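Local coordinates for protein thin, isoform D (Drosophila melanogaster, PDB 6XG7) that probably transfers ubiquitin to other proteins, its NHL-repeat beta-propeller, the piece crystallised, being a likely platform for protein-protein interaction, at residues Trp47-Ala52 with Gly282-Ala287; Gly97-Arg102 with Trp143-Asp148; His114-Leu119 with Gly137-Pro142; Cys156-His161 with His188-Ala193; Gly231-Pro236 with Arg256-Asn261. All coordinates share one frame; numbering follows the deposited sequence. Where two conformers were deposited one is given.

Contact 1 of 5, residues Trp47-Ala52 with Gly282-Ala287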
# COMPACT_ATOMS: atom_id res chain seq x y z
N TRP A 47 -4.80 14.66 0.01
CA TRP A 47 -3.78 13.85 0.66
C TRP A 47 -4.09 12.36 0.56
O TRP A 47 -4.21 11.66 1.58
CB TRP A 47 -3.50 14.31 2.09
CG TRP A 47 -2.93 15.74 2.06
CD1 TRP A 47 -1.72 16.13 1.53
CD2 TRP A 47 -3.57 16.95 2.52
NE1 TRP A 47 -1.57 17.50 1.65
CE2 TRP A 47 -2.68 18.02 2.25
CE3 TRP A 47 -4.79 17.22 3.14
CZ2 TRP A 47 -2.99 19.33 2.57
CZ3 TRP A 47 -5.09 18.53 3.46
CH2 TRP A 47 -4.20 19.57 3.17
N PRO A 48 -4.20 11.83 -0.65
CA PRO A 48 -4.42 10.39 -0.81
C PRO A 48 -3.22 9.59 -0.33
O PRO A 48 -2.07 10.05 -0.37
CB PRO A 48 -4.59 10.25 -2.33
CG PRO A 48 -3.77 11.36 -2.90
CD PRO A 48 -3.88 12.50 -1.92
N ARG A 49 -3.49 8.36 0.11
CA ARG A 49 -2.46 7.52 0.70
C ARG A 49 -2.41 6.16 0.02
O ARG A 49 -1.68 5.99 -0.96
CB ARG A 49 -2.63 7.46 2.22
CG ARG A 49 -2.41 8.83 2.86
CD ARG A 49 -2.16 8.74 4.34
NE ARG A 49 -2.21 10.04 5.00
CZ ARG A 49 -1.16 10.77 5.38
NH1 ARG A 49 0.09 10.35 5.15
NH2 ARG A 49 -1.36 11.94 5.98
N GLY A 50 -3.16 5.19 0.53
CA GLY A 50 -3.13 3.87 -0.04
C GLY A 50 -3.76 3.81 -1.42
O GLY A 50 -4.62 4.60 -1.79
N LEU A 51 -3.30 2.83 -2.19
CA LEU A 51 -3.77 2.56 -3.53
C LEU A 51 -3.88 1.06 -3.72
O LEU A 51 -3.07 0.30 -3.20
CB LEU A 51 -2.70 3.11 -4.48
CG LEU A 51 -2.92 3.32 -5.95
CD1 LEU A 51 -4.17 4.14 -6.19
CD2 LEU A 51 -1.67 4.02 -6.49
N ALA A 52 -4.86 0.63 -4.50
CA ALA A 52 -4.99 -0.78 -4.81
C ALA A 52 -5.55 -0.92 -6.21
O ALA A 52 -6.18 -0.01 -6.73
CB ALA A 52 -5.92 -1.48 -3.81
N GLY A 282 5.54 13.61 -2.67
CA GLY A 282 5.37 12.88 -1.43
C GLY A 282 4.67 11.55 -1.64
O GLY A 282 3.46 11.44 -1.47
N LEU A 283 5.44 10.53 -2.02
CA LEU A 283 4.85 9.26 -2.41
C LEU A 283 4.25 8.51 -1.23
O LEU A 283 4.81 8.49 -0.13
CB LEU A 283 5.93 8.38 -3.02
CG LEU A 283 6.49 8.84 -4.37
CD1 LEU A 283 7.61 7.92 -4.85
CD2 LEU A 283 5.38 8.93 -5.41
N GLU A 284 3.13 7.84 -1.50
CA GLU A 284 2.47 6.96 -0.54
C GLU A 284 2.31 5.58 -1.17
O GLU A 284 3.31 4.89 -1.40
CB GLU A 284 1.15 7.60 -0.10
CG GLU A 284 1.34 8.81 0.80
CD GLU A 284 1.67 8.45 2.24
OE1 GLU A 284 1.77 7.25 2.59
OE2 GLU A 284 1.81 9.38 3.06
N GLY A 285 1.08 5.17 -1.46
CA GLY A 285 0.85 3.84 -1.97
C GLY A 285 1.31 3.64 -3.40
O GLY A 285 1.47 4.58 -4.20
N VAL A 286 1.51 2.36 -3.76
CA VAL A 286 1.85 1.95 -5.11
C VAL A 286 1.08 0.66 -5.38
O VAL A 286 0.77 -0.10 -4.46
CB VAL A 286 3.38 1.77 -5.28
CG1 VAL A 286 3.89 0.65 -4.45
CG2 VAL A 286 3.78 1.59 -6.75
N ALA A 287 0.73 0.44 -6.64
CA ALA A 287 0.03 -0.77 -7.04
C ALA A 287 0.37 -1.08 -8.50
O ALA A 287 0.92 -0.24 -9.21
CB ALA A 287 -1.49 -0.63 -6.84
O HOH W 1 -0.77 0.94 -1.65
O HOH W 2 -1.05 -2.17 -3.65
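Residues 48-52 and 284-287 run nearly parallel, their directions 23° apart, and come nearest at Gly-50 and Gly-285, whose CA atoms are 4.4 Å apart. Gly-285 N donates to Arg-49 O at 2.9 Å, standing above the carbonyl plane. A CB on Gly-285 would hit that oxygen and Leu-51 N, so the close approach depends on the absence of a side chain there. Arg-49 and Glu-284 lie side by side, pointing the same way, and form a salt bridge, NH1 to OE2 at 2.9 Å; its hydrogen bond is weak, 118° at the hydrogen, and the carboxylate and guanidinium planes are 79° apart. Glu-284 OE2 also meets Arg-299 and Arg-237, while OE1 bonds the Tyr-191 hydroxyl, so this buried carboxylate probably stays charged. An alanine in place of Glu-284 would probably leave three arginines without their shared counter-charge and the Tyr-191 hydroxyl without this partner. Further along, Leu-51 CG packs on Ala-287 CB at 4.3 Å, and a water accepts from Leu-51 N. Gly-50 bonds the backbone of Ala-62 in strand 58-63, and the Leu-51 side chain touches Ile-59 of that strand and Leu-295 of strand 294-298, in the blade of 282-287.

Contact 2 of 5, residues Gly97-Arg102 with Trp143-Asp148; sequences GVAVNR and WGVTTD
Thr-147 OG1, packed on Asn-101, is held by two waters that tie the ends of the segments together. Thr-147 OG1 donates to the first water at 2.7 Å, and that water in turn donates a hydrogen bond to Val-100 O. From the second water Thr-147 OG1 accepts at 2.8 Å; this one takes the N-H of Arg-102 and donates to Asp-148 O. With chi1 at 72°, OG1 sits between the backbone N and the carbonyl carbon and lies 3.6 Å from both CA and CB of Asn-101. The amide end of Asn-101 turns elsewhere, OD1 accepting from the backbone N of Ile-103 and Gln-105. Strands 98-100 and 143-147 are the innermost strands of neighbouring blades of the beta-propeller; their short axes are 5.7 Å apart at closest and only 7° from parallel, yet no ladder of backbone bonds joins them. In its place, side chains fill the seam: Ala-99 CB reaches Val-145 O at 3.5 Å, and Val-145 CG1 rests 3.8 Å from Gly-97 C. The direct backbone bond, Gly-97 N to Trp-143 O at 2.9 Å, is weak, bent to 124° at the hydrogen. At Gly-97 a CB would run into this carbonyl oxygen and into Gly-144 CA.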
# COMPACT_ATOMS: atom_id res chain seq x y z
N GLY A 97 -4.18 2.63 4.37
CA GLY A 97 -4.14 1.54 3.41
C GLY A 97 -5.50 1.07 2.94
O GLY A 97 -6.51 1.14 3.65
N VAL A 98 -5.51 0.58 1.71
CA VAL A 98 -6.67 -0.09 1.12
C VAL A 98 -6.18 -1.26 0.30
O VAL A 98 -5.12 -1.19 -0.34
CB VAL A 98 -7.55 0.88 0.28
CG1 VAL A 98 -6.79 1.46 -0.88
CG2 VAL A 98 -8.83 0.18 -0.19
N ALA A 99 -6.96 -2.34 0.31
CA ALA A 99 -6.71 -3.52 -0.50
C ALA A 99 -8.03 -4.06 -1.02
O ALA A 99 -9.09 -3.79 -0.45
CB ALA A 99 -5.99 -4.61 0.30
N VAL A 100 -7.96 -4.84 -2.09
CA VAL A 100 -9.11 -5.57 -2.61
C VAL A 100 -8.74 -7.05 -2.60
O VAL A 100 -7.67 -7.42 -3.09
CB VAL A 100 -9.52 -5.10 -4.02
CG1 VAL A 100 -10.79 -5.84 -4.44
CG2 VAL A 100 -9.75 -3.60 -4.05
N ASN A 101 -9.62 -7.88 -2.05
CA ASN A 101 -9.31 -9.30 -1.94
C ASN A 101 -9.82 -10.10 -3.13
O ASN A 101 -10.37 -9.56 -4.10
CB ASN A 101 -9.76 -9.86 -0.59
CG ASN A 101 -11.25 -10.09 -0.50
OD1 ASN A 101 -12.01 -9.94 -1.46
ND2 ASN A 101 -11.68 -10.49 0.69
N ARG A 102 -9.65 -11.42 -3.05
CA ARG A 102 -9.92 -12.32 -4.16
C ARG A 102 -11.39 -12.37 -4.55
O ARG A 102 -11.70 -12.82 -5.66
CB ARG A 102 -9.44 -13.73 -3.80
N TRP A 143 -1.86 0.89 9.12
CA TRP A 143 -1.49 1.67 7.95
C TRP A 143 -1.69 0.84 6.69
O TRP A 143 -2.81 0.78 6.16
CB TRP A 143 -0.07 2.24 8.10
CG TRP A 143 0.15 3.45 7.22
CD1 TRP A 143 0.31 3.46 5.86
CD2 TRP A 143 0.21 4.82 7.64
NE1 TRP A 143 0.46 4.75 5.41
CE2 TRP A 143 0.40 5.60 6.48
CE3 TRP A 143 0.10 5.46 8.87
CZ2 TRP A 143 0.50 6.98 6.51
CZ3 TRP A 143 0.22 6.85 8.90
CH2 TRP A 143 0.42 7.59 7.73
N GLY A 144 -0.67 0.15 6.21
CA GLY A 144 -0.85 -0.70 5.05
C GLY A 144 -1.65 -1.95 5.38
O GLY A 144 -1.60 -2.48 6.50
N VAL A 145 -2.37 -2.44 4.38
CA VAL A 145 -3.14 -3.67 4.48
C VAL A 145 -3.08 -4.39 3.14
O VAL A 145 -3.08 -3.76 2.08
CB VAL A 145 -4.58 -3.39 4.97
CG1 VAL A 145 -5.35 -2.53 3.98
CG2 VAL A 145 -5.30 -4.68 5.28
N THR A 146 -3.00 -5.71 3.19
CA THR A 146 -3.04 -6.52 1.98
C THR A 146 -3.66 -7.88 2.31
O THR A 146 -3.92 -8.19 3.48
CB THR A 146 -1.65 -6.65 1.34
OG1 THR A 146 -1.78 -7.13 -0.00
CG2 THR A 146 -0.76 -7.58 2.16
N THR A 147 -3.88 -8.67 1.27
CA THR A 147 -4.48 -9.99 1.43
C THR A 147 -3.73 -11.01 0.57
O THR A 147 -3.04 -10.66 -0.39
CB THR A 147 -5.98 -10.02 1.06
OG1 THR A 147 -6.15 -9.91 -0.36
CG2 THR A 147 -6.74 -8.92 1.78
N ASP A 148 -3.87 -12.27 0.93
CA ASP A 148 -3.29 -13.36 0.16
C ASP A 148 -4.36 -14.14 -0.61
O ASP A 148 -5.56 -13.82 -0.56
CB ASP A 148 -2.40 -14.25 1.03
CG ASP A 148 -3.17 -15.07 2.05
OD1 ASP A 148 -4.40 -15.21 1.94
OD2 ASP A 148 -2.52 -15.62 2.97
O HOH W 3 -5.09 -7.72 -1.57
O HOH W 4 -7.58 -12.19 -1.16

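Contact 3 of 5, residues His114-Leu119 with Gly137-Pro142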
# COMPACT_ATOMS: atom_id res chain seq x y z
N HIS A 114 -8.19 3.09 14.54
CA HIS A 114 -7.42 1.94 15.00
C HIS A 114 -8.18 0.64 14.78
O HIS A 114 -8.28 -0.22 15.66
CB HIS A 114 -6.97 2.12 16.45
CG HIS A 114 -6.23 3.39 16.65
ND1 HIS A 114 -4.87 3.50 16.44
CD2 HIS A 114 -6.66 4.63 17.00
CE1 HIS A 114 -4.50 4.75 16.66
NE2 HIS A 114 -5.57 5.45 17.01
N ARG A 115 -8.66 0.47 13.55
CA ARG A 115 -9.44 -0.71 13.20
C ARG A 115 -9.30 -0.96 11.70
O ARG A 115 -8.88 -0.10 10.94
CB ARG A 115 -10.92 -0.54 13.58
CG ARG A 115 -11.61 0.53 12.76
CD ARG A 115 -13.04 0.81 13.21
NE ARG A 115 -13.65 1.91 12.46
CZ ARG A 115 -14.90 2.34 12.63
NH1 ARG A 115 -15.71 1.72 13.47
NH2 ARG A 115 -15.32 3.39 11.93
N ILE A 116 -9.70 -2.17 11.31
CA ILE A 116 -9.86 -2.57 9.92
C ILE A 116 -11.35 -2.67 9.62
O ILE A 116 -12.12 -3.17 10.46
CB ILE A 116 -9.19 -3.94 9.67
CG1 ILE A 116 -7.72 -3.95 10.08
CG2 ILE A 116 -9.36 -4.35 8.20
CD1 ILE A 116 -6.88 -2.87 9.47
N GLN A 117 -11.75 -2.25 8.43
CA GLN A 117 -13.12 -2.47 7.95
C GLN A 117 -13.11 -3.27 6.66
O GLN A 117 -12.23 -3.10 5.81
CB GLN A 117 -13.88 -1.15 7.76
CG GLN A 117 -14.07 -0.37 9.03
CD GLN A 117 -15.05 0.76 8.87
OE1 GLN A 117 -16.21 0.56 8.51
NE2 GLN A 117 -14.58 1.97 9.10
N VAL A 118 -14.08 -4.17 6.55
CA VAL A 118 -14.30 -4.97 5.36
C VAL A 118 -15.65 -4.56 4.77
O VAL A 118 -16.67 -4.57 5.47
CB VAL A 118 -14.28 -6.47 5.67
CG1 VAL A 118 -14.48 -7.27 4.41
CG2 VAL A 118 -13.00 -6.87 6.38
N LEU A 119 -15.65 -4.22 3.49
CA LEU A 119 -16.85 -3.83 2.77
C LEU A 119 -17.02 -4.75 1.57
O LEU A 119 -16.05 -5.26 1.02
CB LEU A 119 -16.77 -2.36 2.36
CG LEU A 119 -16.53 -1.38 3.53
CD1 LEU A 119 -15.06 -0.97 3.55
CD2 LEU A 119 -17.44 -0.17 3.44
N GLY A 137 -4.76 -8.31 18.09
CA GLY A 137 -5.98 -7.82 17.49
C GLY A 137 -6.29 -6.37 17.76
O GLY A 137 -7.33 -5.88 17.30
N LYS A 138 -5.45 -5.67 18.50
CA LYS A 138 -5.56 -4.24 18.69
C LYS A 138 -4.40 -3.56 17.98
O LYS A 138 -3.34 -4.17 17.76
CB LYS A 138 -5.57 -3.90 20.17
CG LYS A 138 -6.83 -4.39 20.88
CD LYS A 138 -6.98 -3.80 22.25
CE LYS A 138 -8.22 -4.35 22.93
NZ LYS A 138 -8.38 -3.76 24.27
N PHE A 139 -4.60 -2.30 17.60
CA PHE A 139 -3.67 -1.57 16.76
C PHE A 139 -3.28 -0.23 17.37
O PHE A 139 -4.04 0.40 18.12
CB PHE A 139 -4.27 -1.25 15.39
CG PHE A 139 -4.79 -2.45 14.64
CD1 PHE A 139 -3.92 -3.31 14.02
CD2 PHE A 139 -6.14 -2.71 14.56
CE1 PHE A 139 -4.38 -4.42 13.31
CE2 PHE A 139 -6.61 -3.81 13.86
CZ PHE A 139 -5.71 -4.67 13.24
N ASN A 140 -2.12 0.24 16.97
CA ASN A 140 -1.75 1.65 17.14
C ASN A 140 -1.38 2.15 15.75
O ASN A 140 -0.23 2.05 15.32
CB ASN A 140 -0.63 1.85 18.14
CG ASN A 140 -1.12 1.90 19.57
OD1 ASN A 140 -1.98 2.70 19.91
ND2 ASN A 140 -0.54 1.06 20.42
N TYR A 141 -2.38 2.69 15.06
CA TYR A 141 -2.28 3.30 13.74
C TYR A 141 -2.05 2.23 12.68
O TYR A 141 -0.96 2.13 12.10
CB TYR A 141 -1.20 4.39 13.66
CG TYR A 141 -1.36 5.41 14.75
CD1 TYR A 141 -2.29 6.46 14.66
CD2 TYR A 141 -0.59 5.33 15.90
CE1 TYR A 141 -2.44 7.38 15.68
CE2 TYR A 141 -0.75 6.23 16.93
CZ TYR A 141 -1.65 7.25 16.82
OH TYR A 141 -1.77 8.13 17.87
N PRO A 142 -3.06 1.42 12.39
CA PRO A 142 -2.93 0.51 11.25
C PRO A 142 -2.79 1.32 9.97
O PRO A 142 -3.49 2.31 9.77
CB PRO A 142 -4.24 -0.28 11.28
CG PRO A 142 -5.23 0.68 11.85
CD PRO A 142 -4.45 1.50 12.87
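His-114 meets the loop 137-142 through one ring nitrogen and one ring carbon. ND1 accepts the backbone N-H of Tyr-141 at 3.0 Å, with 155° at the hydrogen and the donor close to the imidazole plane, so this nitrogen carries no proton. The neighbouring CE1 points at the face of the Tyr-141 ring, 3.4 Å from CD1, in an edge-to-face pair with planes 66° apart. His-114 and Tyr-141 lie side by side, pointing the same way; CG of His-114 is anti to its carbonyl carbon (chi1 -54°), which starts the ring toward the loop. On the backbone side, His-114 O touches the edge of the Phe-139 ring at CD2, 3.5 Å away, and Pro-142 CD lies 3.7 Å from His-114 CA. These residues join the third strand of one propeller blade, 115-119, to the connection that leads into the inner strand of the next. Ile-116 continues the apolar seam: its CG1 meets Phe-139 CZ at 3.8 Å, the side chains crossing at about a right angle, and its CD1 slides past Pro-142 CB, at 4.1 Å, in the opposite direction. Pro-142 CB in turn lies over one face of the Phe-139 ring. In the second shell, Val-155 packs against Ile-116, Phe-139 and Pro-142. Asp-157 takes the N-H of Asn-140, and Gln-164 bonds both Gly-137 N and Lys-138 O, fixing the course of the loop.

Contact 4 of 5, residues Cys156-His161 with His188-Ala193; sequences CDKENH and HPHYIA
Lys-158 reaches across to His-188, Pro-189 and His-190. Its CB passes the carbonyl oxygen of Pro-189, and Lys-158 CG lies 3.3 Å from Pro-189 O; this buried oxygen has no hydrogen-bonding partner in the model. Lys-158 CG also comes within 3.9 Å of His-188 CA. Lys-158 CD lies over a face of the His-190 imidazole, 3.5 Å from NE2, a CH-pi contact in which the two side chains run side by side; His-190 ND1 is hydrogen-bonded with Ser-205 OG. A bend at chi3 (78°) sets CE, which touches the Trp-143 ring, and a second at chi4 (78°) sets Lys-158 NZ 2.9 Å from Glu-159 OE2, a salt bridge within the same turn. The same OE2 of Glu-159 sits over one face of the His-188 ring, 3.5 Å from CE1. An alanine in place of Lys-158 would probably leave Glu-159 without its charged mate and bare the face of His-190 that CD now occupies. Beside this, His-161 ND1 accepts His-188 N at 3.1 Å, the bond nearly straight at 179° and in the imidazole plane. Cys-156 SG, at the inner end, is 3.5 Å from Ile-192 CB. Two conformers were modelled for Cys-156, His-161 and His-188, so details of these three are less certain. The 3-10 turn 158-160 links the second and third strands of one blade and abuts the inner strand of the next. Asp-157, bonded by Asn-160 ND2 and salt-bridged to Arg-162, probably helps to hold the turn, and the whole is an inter-blade junction of an NHL-repeat beta-propeller.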
# COMPACT_ATOMS: atom_id res chain seq x y z
N CYS A 156 -0.05 -3.79 8.52
CA CYS A 156 1.09 -3.01 9.17
C CYS A 156 0.62 -2.10 10.35
O CYS A 156 -0.14 -1.13 10.19
CB CYS A 156 1.74 -2.07 8.16
SG CYS A 156 2.80 -2.88 7.01
N ASP A 157 0.93 -2.57 11.53
CA ASP A 157 0.45 -1.95 12.77
C ASP A 157 1.57 -1.02 13.20
O ASP A 157 2.47 -1.39 13.96
CB ASP A 157 0.19 -3.07 13.77
CG ASP A 157 -0.38 -2.60 15.07
OD1 ASP A 157 -0.63 -1.38 15.20
OD2 ASP A 157 -0.57 -3.46 15.95
N LYS A 158 1.53 0.21 12.68
CA LYS A 158 2.73 1.02 12.54
C LYS A 158 3.40 1.30 13.88
O LYS A 158 4.60 1.06 14.04
CB LYS A 158 2.39 2.33 11.83
CG LYS A 158 3.60 3.22 11.63
CD LYS A 158 3.26 4.45 10.81
CE LYS A 158 2.55 5.53 11.62
NZ LYS A 158 3.46 6.33 12.50
N GLU A 159 2.66 1.84 14.84
CA GLU A 159 3.28 2.23 16.10
C GLU A 159 3.47 1.06 17.05
O GLU A 159 4.08 1.24 18.11
CB GLU A 159 2.54 3.40 16.75
CG GLU A 159 2.82 4.72 16.06
CD GLU A 159 4.30 5.01 15.95
OE1 GLU A 159 4.98 4.99 17.00
OE2 GLU A 159 4.77 5.20 14.80
N ASN A 160 2.99 -0.13 16.71
CA ASN A 160 3.36 -1.33 17.44
C ASN A 160 4.50 -2.09 16.76
O ASN A 160 4.87 -3.17 17.21
CB ASN A 160 2.15 -2.24 17.64
CG ASN A 160 1.14 -1.67 18.61
OD1 ASN A 160 1.47 -0.90 19.52
ND2 ASN A 160 -0.12 -2.03 18.42
N HIS A 161 5.06 -1.53 15.69
CA HIS A 161 6.24 -2.07 15.00
C HIS A 161 6.08 -3.55 14.65
O HIS A 161 6.97 -4.37 14.82
CB HIS A 161 7.51 -1.77 15.81
CG HIS A 161 7.63 -0.33 16.18
ND1 HIS A 161 7.80 0.67 15.25
CD2 HIS A 161 7.55 0.29 17.39
CE1 HIS A 161 7.85 1.84 15.86
NE2 HIS A 161 7.70 1.64 17.16
N HIS A 188 8.51 1.88 12.43
CA HIS A 188 7.49 2.64 11.70
C HIS A 188 7.20 2.00 10.34
O HIS A 188 7.25 2.71 9.32
CB HIS A 188 7.94 4.09 11.44
CG HIS A 188 8.07 4.93 12.67
ND1 HIS A 188 7.54 6.20 12.76
CD2 HIS A 188 8.71 4.70 13.84
CE1 HIS A 188 7.83 6.71 13.94
NE2 HIS A 188 8.54 5.83 14.62
N PRO A 189 6.88 0.71 10.27
CA PRO A 189 6.52 0.12 8.99
C PRO A 189 5.22 0.72 8.50
O PRO A 189 4.29 0.95 9.28
CB PRO A 189 6.36 -1.37 9.33
CG PRO A 189 5.85 -1.33 10.78
CD PRO A 189 6.63 -0.21 11.40
N HIS A 190 5.15 0.99 7.20
CA HIS A 190 3.98 1.63 6.60
C HIS A 190 3.18 0.71 5.68
O HIS A 190 1.98 0.57 5.88
CB HIS A 190 4.36 2.91 5.86
CG HIS A 190 4.62 4.08 6.75
ND1 HIS A 190 5.78 4.21 7.48
CD2 HIS A 190 3.87 5.17 7.05
CE1 HIS A 190 5.75 5.34 8.17
NE2 HIS A 190 4.60 5.94 7.93
N TYR A 191 3.79 0.15 4.65
CA TYR A 191 3.04 -0.59 3.64
C TYR A 191 3.53 -2.02 3.52
O TYR A 191 4.59 -2.40 4.03
CB TYR A 191 3.07 0.16 2.30
CG TYR A 191 2.30 1.46 2.30
CD1 TYR A 191 0.94 1.48 2.03
CD2 TYR A 191 2.93 2.68 2.56
CE1 TYR A 191 0.23 2.67 2.01
CE2 TYR A 191 2.22 3.88 2.55
CZ TYR A 191 0.87 3.86 2.27
OH TYR A 191 0.13 5.03 2.24
N ILE A 192 2.72 -2.83 2.83
CA ILE A 192 2.88 -4.28 2.85
C ILE A 192 2.32 -4.89 1.57
O ILE A 192 1.35 -4.40 0.99
CB ILE A 192 2.22 -4.86 4.13
CG1 ILE A 192 2.48 -6.35 4.32
CG2 ILE A 192 0.71 -4.56 4.14
CD1 ILE A 192 2.13 -6.78 5.74
N ALA A 193 2.92 -6.00 1.16
CA ALA A 193 2.46 -6.78 0.02
C ALA A 193 2.77 -8.24 0.31
O ALA A 193 3.70 -8.55 1.06
CB ALA A 193 3.14 -6.34 -1.27

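Contact 5 of 5, residues Gly231-Pro236 with Arg256-Asn261; sequences GQFKFP and RIQIFN
The guanidinium of Arg-256 presents an edge to Gln-232 O, which NH2 reaches at 2.8 Å, while Gln-258 OE1 lies over one face of the group, toward its rim. Gln-258 NE2 takes the same oxygen, Gln-232 O, also at 2.8 Å, from the opposite face of the carbonyl plane, with the oxygen lying in its amide plane. The other end of that amide, Gln-258 OE1, accepts Gly-231 N at 2.8 Å along a lone pair, so one glutamine bonds two successive residues of the loop. Its chain is extended at chi2, which carries CD toward the loop. Phe-233 and Phe-260 meet tip to tip, CZ to CZ at 3.5 Å, rim to rim with planes 64° apart. Gly-231 CA touches the edge of Phe-260, 4.0 Å from CE2. At the backbone angles of Gly-231 (phi 85°, psi 2°) a CB would jam against the preceding carbonyl oxygen. Asp-251 positions both donors, salt-bridged to Arg-256 NE and bonded by Gln-258 NE2. Here the third strand of a blade, 256-260, holds the loop leading to its own inner strand, 239-241. The arrangement recurs in other blades of this NHL-repeat beta-propeller; Gln-117 and Arg-115 are bonded in the same manner.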
# COMPACT_ATOMS: atom_id res chain seq x y z
N GLY A 231 18.96 1.03 -5.65
CA GLY A 231 18.83 -0.02 -4.66
C GLY A 231 18.91 0.41 -3.21
O GLY A 231 18.82 -0.44 -2.32
N GLN A 232 19.07 1.71 -2.95
CA GLN A 232 19.05 2.28 -1.62
C GLN A 232 17.80 3.13 -1.48
O GLN A 232 17.24 3.62 -2.47
CB GLN A 232 20.28 3.15 -1.40
CG GLN A 232 21.58 2.39 -1.55
CD GLN A 232 22.78 3.26 -1.30
OE1 GLN A 232 22.83 4.41 -1.73
NE2 GLN A 232 23.77 2.72 -0.59
N PHE A 233 17.35 3.31 -0.23
CA PHE A 233 16.10 4.00 0.04
C PHE A 233 16.29 5.11 1.07
O PHE A 233 17.22 5.08 1.88
CB PHE A 233 15.03 3.06 0.62
CG PHE A 233 14.76 1.84 -0.20
CD1 PHE A 233 14.25 1.93 -1.47
CD2 PHE A 233 14.99 0.59 0.32
CE1 PHE A 233 13.97 0.80 -2.22
CE2 PHE A 233 14.73 -0.54 -0.43
CZ PHE A 233 14.21 -0.43 -1.69
N LYS A 234 15.35 6.06 1.05
CA LYS A 234 15.14 7.00 2.14
C LYS A 234 13.65 6.99 2.46
O LYS A 234 12.84 7.44 1.64
CB LYS A 234 15.62 8.40 1.77
CG LYS A 234 17.13 8.51 1.68
CD LYS A 234 17.82 8.43 3.05
N PHE A 235 13.29 6.46 3.63
CA PHE A 235 11.91 6.46 4.11
C PHE A 235 10.95 5.86 3.08
O PHE A 235 9.98 6.50 2.67
CB PHE A 235 11.45 7.85 4.52
CG PHE A 235 12.26 8.46 5.63
CD1 PHE A 235 12.16 7.98 6.93
CD2 PHE A 235 13.10 9.52 5.38
CE1 PHE A 235 12.89 8.53 7.95
CE2 PHE A 235 13.84 10.09 6.40
CZ PHE A 235 13.72 9.60 7.69
N PRO A 236 11.19 4.61 2.66
CA PRO A 236 10.28 3.99 1.68
C PRO A 236 8.87 3.89 2.23
O PRO A 236 8.66 3.70 3.43
CB PRO A 236 10.91 2.61 1.44
CG PRO A 236 11.67 2.32 2.73
CD PRO A 236 12.18 3.66 3.20
N ARG A 256 11.09 8.83 -5.97
CA ARG A 256 11.25 7.93 -7.10
C ARG A 256 10.61 6.59 -6.80
O ARG A 256 10.38 6.22 -5.64
CB ARG A 256 12.72 7.73 -7.45
CG ARG A 256 13.50 6.99 -6.38
CD ARG A 256 14.98 6.99 -6.66
NE ARG A 256 15.71 6.32 -5.58
CZ ARG A 256 17.01 6.07 -5.60
NH1 ARG A 256 17.73 6.44 -6.66
NH2 ARG A 256 17.58 5.47 -4.58
N ILE A 257 10.29 5.86 -7.87
CA ILE A 257 9.86 4.47 -7.81
C ILE A 257 11.06 3.61 -8.17
O ILE A 257 11.80 3.93 -9.11
CB ILE A 257 8.71 4.21 -8.80
CG1 ILE A 257 7.49 5.06 -8.45
CG2 ILE A 257 8.38 2.74 -8.88
CD1 ILE A 257 7.00 4.94 -7.07
N GLN A 258 11.27 2.53 -7.42
CA GLN A 258 12.27 1.53 -7.77
C GLN A 258 11.60 0.18 -7.98
O GLN A 258 10.63 -0.17 -7.29
CB GLN A 258 13.34 1.42 -6.69
CG GLN A 258 14.16 2.67 -6.51
CD GLN A 258 15.39 2.40 -5.70
OE1 GLN A 258 16.25 1.64 -6.11
NE2 GLN A 258 15.48 3.02 -4.54
N ILE A 259 12.10 -0.57 -8.96
CA ILE A 259 11.61 -1.89 -9.31
C ILE A 259 12.75 -2.87 -9.10
O ILE A 259 13.89 -2.60 -9.49
CB ILE A 259 11.14 -1.95 -10.77
CG1 ILE A 259 10.20 -0.79 -11.08
CG2 ILE A 259 10.49 -3.31 -11.07
CD1 ILE A 259 9.76 -0.73 -12.56
N PHE A 260 12.43 -4.02 -8.50
CA PHE A 260 13.39 -5.08 -8.21
C PHE A 260 12.92 -6.37 -8.85
O PHE A 260 11.71 -6.64 -8.92
CB PHE A 260 13.52 -5.27 -6.69
CG PHE A 260 14.05 -4.05 -6.01
CD1 PHE A 260 13.19 -3.02 -5.66
CD2 PHE A 260 15.41 -3.90 -5.79
CE1 PHE A 260 13.67 -1.88 -5.08
CE2 PHE A 260 15.90 -2.75 -5.22
CZ PHE A 260 15.03 -1.73 -4.87
N ASN A 261 13.88 -7.16 -9.33
CA ASN A 261 13.60 -8.51 -9.76
C ASN A 261 13.12 -9.34 -8.57
O ASN A 261 13.33 -8.94 -7.42
CB ASN A 261 14.87 -9.13 -10.33
CG ASN A 261 15.38 -8.37 -11.53
OD1 ASN A 261 14.69 -8.26 -12.54
ND2 ASN A 261 16.59 -7.82 -11.41

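Overall arrangement
Contacts 1 and 2 lie near the centre of the propeller, about 6 and 7 Å from the chain's centre, and pair inner strands of different blades; contacts 3 and 5 lie farther out, with contact 4 between. Contacts 1, 2 and 5 are buried, contacts 3 and 4 partly buried. The inner pairs use close glycine backbones and bridging waters, with a cross-segment salt bridge in contact 1 only. Contacts 3 and 4 both seat a histidine ND1 on a backbone N-H of the following blade, whereas contact 5 works within one blade through glutamine and arginine. Tyr-191 of contact 4 bonds Glu-284 of contact 1, and Gly-144 of contact 2 is backbone hydrogen-bonded to His-190 and Cys-156 of contact 4. Contacts 3 and 5 lie on opposite sides of the chain's centre.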